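Local coordinates for protein probable oxidoreductase (Pseudomonas aeruginosa, PDB 4B7C) that probably acts as an NADP-dependent oxidoreductase of the medium-chain dehydrogenase/reductase family, built around a Rossmann-fold cofactor domain, at residues E151-S156 against I219-D224. Residues are numbered along the deposited sequence; the frame is centred on the assembly and turned at random.
Sequences ETVVIS and IDVFFD
Val154 and Phe223 show how two parallel strands of a Rossmann sheet are joined: Val154 O takes the Phe223 N-H at 2.8 Å, one rung of a ladder in which Val154 N also gives to Val221 O and Ser156 N to Phe223 O. Side chains at each end extend this ladder. At the start, where the backbone of Asp220 (phi/psi -85°/-39°) breaks the extended run, the Asp220 carboxylate stands in for a backbone acceptor: its OD2, through the anti lone pair, receives Thr152 N in a nearly straight bond of 2.8 Å. Thr152 O answers by accepting from both Asp220 N and Val221 N. The Glu151 carboxylate stacks almost parallel on that of Asp220, with OE2 4.3 Å from Asp220 OD1; this like-charge proximity is probably eased by Arg243, which forms a salt bridge with Glu151 OE1, an oxygen also bonded by Lys148 N. At the far end Ser156 OG, with chi1 69° placing it between the backbone N and carbonyl carbon, donates to Asp224 OD1 at 2.8 Å. Asn225 N also bonds that hydroxyl, while Val226 N and Gly227 N grip Asp224 OD1, tying the ends of both strands to the start of the loop after Asp224.

Between these ends, the Val154 side chain crosses that of Ile219 at about a right angle, its CG2 3.6 Å from Ile219 CG2, and Val154 CG1 leans on Phe222 CD1. The Phe222 ring brings its edge to Val154 O, and its CZ lies 3.7 Å from Ser156 CB. On the other face Val153 runs beside Val221, and Ile155 CG2 meets Phe223 CB. Helix 228-235 packs over Ile219 and Phe222, helix 161-172 over Ile155 and Phe223; strands 176-181 and 242-246 flank the pair, the 1-4 junction amid the 3-2-1-4-5-6 sheet, where Rossmann strand order switches direction.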
ATOM      1  N   GLU B 151       4.592 -20.493  -1.123  1.00 48.83           N
ATOM      2  CA  GLU B 151       3.815 -19.318  -1.533  1.00 44.48           C
ATOM      3  C   GLU B 151       3.947 -19.078  -3.024  1.00 41.37           C
ATOM      4  O   GLU B 151       4.917 -19.498  -3.655  1.00 42.41           O
ATOM      5  CB  GLU B 151       4.244 -18.057  -0.769  1.00 44.93           C
ATOM      6  CG  GLU B 151       3.786 -18.031   0.684  1.00 46.30           C
ATOM      7  CD  GLU B 151       4.043 -16.692   1.374  1.00 47.87           C
ATOM      8  OE1 GLU B 151       5.042 -16.014   1.057  1.00 41.41           O
ATOM      9  OE2 GLU B 151       3.240 -16.321   2.246  1.00 46.00           O
ATOM     10  N   THR B 152       2.956 -18.399  -3.581  1.00 39.50           N
ATOM     11  CA  THR B 152       2.964 -18.031  -4.991  1.00 39.12           C
ATOM     12  C   THR B 152       3.462 -16.600  -5.155  1.00 38.96           C
ATOM     13  O   THR B 152       2.885 -15.648  -4.614  1.00 40.80           O
ATOM     14  CB  THR B 152       1.571 -18.202  -5.636  1.00 39.48           C
ATOM     15  OG1 THR B 152       1.218 -19.592  -5.610  1.00 40.39           O
ATOM     16  CG2 THR B 152       1.568 -17.736  -7.069  1.00 36.54           C
ATOM     17  N   VAL B 153       4.556 -16.475  -5.897  1.00 38.58           N
ATOM     18  CA  VAL B 153       5.191 -15.205  -6.175  1.00 37.11           C
ATOM     19  C   VAL B 153       5.018 -14.856  -7.633  1.00 36.11           C
ATOM     20  O   VAL B 153       5.401 -15.622  -8.523  1.00 40.35           O
ATOM     21  CB  VAL B 153       6.694 -15.245  -5.839  1.00 37.16           C
ATOM     22  CG1 VAL B 153       7.344 -13.909  -6.162  1.00 36.62           C
ATOM     23  CG2 VAL B 153       6.880 -15.591  -4.376  1.00 36.71           C
ATOM     24  N   VAL B 154       4.439 -13.691  -7.884  1.00 34.71           N
ATOM     25  CA  VAL B 154       4.306 -13.166  -9.232  1.00 34.59           C
ATOM     26  C   VAL B 154       5.244 -11.980  -9.448  1.00 37.19           C
ATOM     27  O   VAL B 154       5.397 -11.099  -8.585  1.00 36.84           O
ATOM     28  CB  VAL B 154       2.859 -12.750  -9.532  1.00 35.25           C
ATOM     29  CG1 VAL B 154       2.770 -12.054 -10.881  1.00 32.53           C
ATOM     30  CG2 VAL B 154       1.937 -13.959  -9.462  1.00 34.37           C
ATOM     31  N   ILE B 155       5.913 -11.984 -10.596  1.00 39.03           N
ATOM     32  CA  ILE B 155       6.910 -10.988 -10.910  1.00 37.20           C
ATOM     33  C   ILE B 155       6.574 -10.282 -12.217  1.00 38.09           C
ATOM     34  O   ILE B 155       6.473 -10.916 -13.271  1.00 38.77           O
ATOM     35  CB  ILE B 155       8.313 -11.651 -11.010  1.00 38.48           C
ATOM     36  CG1 ILE B 155       8.539 -12.743  -9.924  1.00 39.85           C
ATOM     37  CG2 ILE B 155       9.392 -10.574 -11.073  1.00 37.97           C
ATOM     38  CD1 ILE B 155       9.870 -12.624  -9.228  1.00 41.62           C
ATOM     39  N   SER B 156       6.405  -8.961 -12.161  1.00 37.23           N
ATOM     40  CA  SER B 156       6.249  -8.155 -13.378  1.00 36.33           C
ATOM     41  C   SER B 156       7.617  -7.697 -13.892  1.00 36.83           C
ATOM     42  O   SER B 156       8.597  -7.679 -13.145  1.00 36.26           O
ATOM     43  CB  SER B 156       5.326  -6.958 -13.154  1.00 36.07           C
ATOM     44  OG  SER B 156       5.915  -5.998 -12.300  1.00 39.31           O
ATOM     45  N   ILE B 219      -2.286 -14.926  -5.322  1.00 48.18           N
ATOM     46  CA  ILE B 219      -0.925 -14.366  -5.358  1.00 44.67           C
ATOM     47  C   ILE B 219      -0.501 -13.850  -3.968  1.00 44.05           C
ATOM     48  O   ILE B 219      -1.122 -12.953  -3.413  1.00 42.63           O
ATOM     49  CB  ILE B 219      -0.820 -13.230  -6.393  1.00 43.17           C
ATOM     50  CG1 ILE B 219      -1.233 -13.732  -7.783  1.00 39.73           C
ATOM     51  CG2 ILE B 219       0.598 -12.656  -6.438  1.00 39.20           C
ATOM     52  CD1 ILE B 219      -1.391 -12.615  -8.782  1.00 38.48           C
ATOM     53  N   ASP B 220       0.538 -14.458  -3.405  1.00 43.60           N
ATOM     54  CA  ASP B 220       1.034 -14.114  -2.061  1.00 42.67           C
ATOM     55  C   ASP B 220       2.013 -12.952  -2.069  1.00 42.74           C
ATOM     56  O   ASP B 220       2.033 -12.137  -1.147  1.00 41.01           O
ATOM     57  CB  ASP B 220       1.729 -15.309  -1.426  1.00 43.56           C
ATOM     58  CG  ASP B 220       0.780 -16.463  -1.182  1.00 47.91           C
ATOM     59  OD1 ASP B 220      -0.160 -16.281  -0.380  1.00 44.18           O
ATOM     60  OD2 ASP B 220       0.974 -17.538  -1.801  1.00 43.55           O
ATOM     61  N   VAL B 221       2.868 -12.919  -3.084  1.00 40.79           N
ATOM     62  CA  VAL B 221       3.820 -11.820  -3.254  1.00 34.94           C
ATOM     63  C   VAL B 221       3.786 -11.350  -4.680  1.00 34.75           C
ATOM     64  O   VAL B 221       3.906 -12.156  -5.612  1.00 38.18           O
ATOM     65  CB  VAL B 221       5.265 -12.212  -2.905  1.00 35.05           C
ATOM     66  CG1 VAL B 221       6.204 -11.043  -3.184  1.00 34.56           C
ATOM     67  CG2 VAL B 221       5.366 -12.663  -1.461  1.00 32.39           C
ATOM     68  N   PHE B 222       3.597 -10.053  -4.855  1.00 32.54           N
ATOM     69  CA  PHE B 222       3.743  -9.430  -6.157  1.00 32.62           C
ATOM     70  C   PHE B 222       4.937  -8.485  -6.139  1.00 35.50           C
ATOM     71  O   PHE B 222       4.974  -7.487  -5.403  1.00 34.16           O
ATOM     72  CB  PHE B 222       2.473  -8.699  -6.596  1.00 31.82           C
ATOM     73  CG  PHE B 222       2.585  -8.029  -7.937  1.00 31.68           C
ATOM     74  CD1 PHE B 222       3.161  -8.688  -9.021  1.00 34.38           C
ATOM     75  CD2 PHE B 222       2.113  -6.747  -8.135  1.00 31.89           C
ATOM     76  CE1 PHE B 222       3.262  -8.076 -10.252  1.00 31.48           C
ATOM     77  CE2 PHE B 222       2.206  -6.128  -9.367  1.00 31.46           C
ATOM     78  CZ  PHE B 222       2.789  -6.791 -10.426  1.00 34.09           C
ATOM     79  N   PHE B 223       5.917  -8.822  -6.968  1.00 36.65           N
ATOM     80  CA  PHE B 223       7.113  -8.011  -7.172  1.00 34.49           C
ATOM     81  C   PHE B 223       6.857  -7.162  -8.391  1.00 34.74           C
ATOM     82  O   PHE B 223       6.886  -7.661  -9.525  1.00 36.69           O
ATOM     83  CB  PHE B 223       8.346  -8.923  -7.370  1.00 34.15           C
ATOM     84  CG  PHE B 223       9.676  -8.218  -7.238  1.00 32.12           C
ATOM     85  CD1 PHE B 223      10.069  -7.253  -8.139  1.00 31.76           C
ATOM     86  CD2 PHE B 223      10.557  -8.558  -6.221  1.00 32.11           C
ATOM     87  CE1 PHE B 223      11.296  -6.618  -8.014  1.00 31.81           C
ATOM     88  CE2 PHE B 223      11.785  -7.928  -6.096  1.00 30.06           C
ATOM     89  CZ  PHE B 223      12.145  -6.949  -6.978  1.00 30.55           C
ATOM     90  N   ASP B 224       6.656  -5.864  -8.177  1.00 34.67           N
ATOM     91  CA  ASP B 224       6.249  -4.954  -9.257  1.00 34.75           C
ATOM     92  C   ASP B 224       7.350  -4.026  -9.747  1.00 34.99           C
ATOM     93  O   ASP B 224       7.862  -3.180  -9.004  1.00 37.43           O
ATOM     94  CB  ASP B 224       5.029  -4.112  -8.851  1.00 36.22           C
ATOM     95  CG  ASP B 224       4.391  -3.395 -10.041  1.00 38.69           C
ATOM     96  OD1 ASP B 224       4.628  -3.790 -11.208  1.00 42.35           O
ATOM     97  OD2 ASP B 224       3.615  -2.446  -9.822  1.00 40.60           O
TER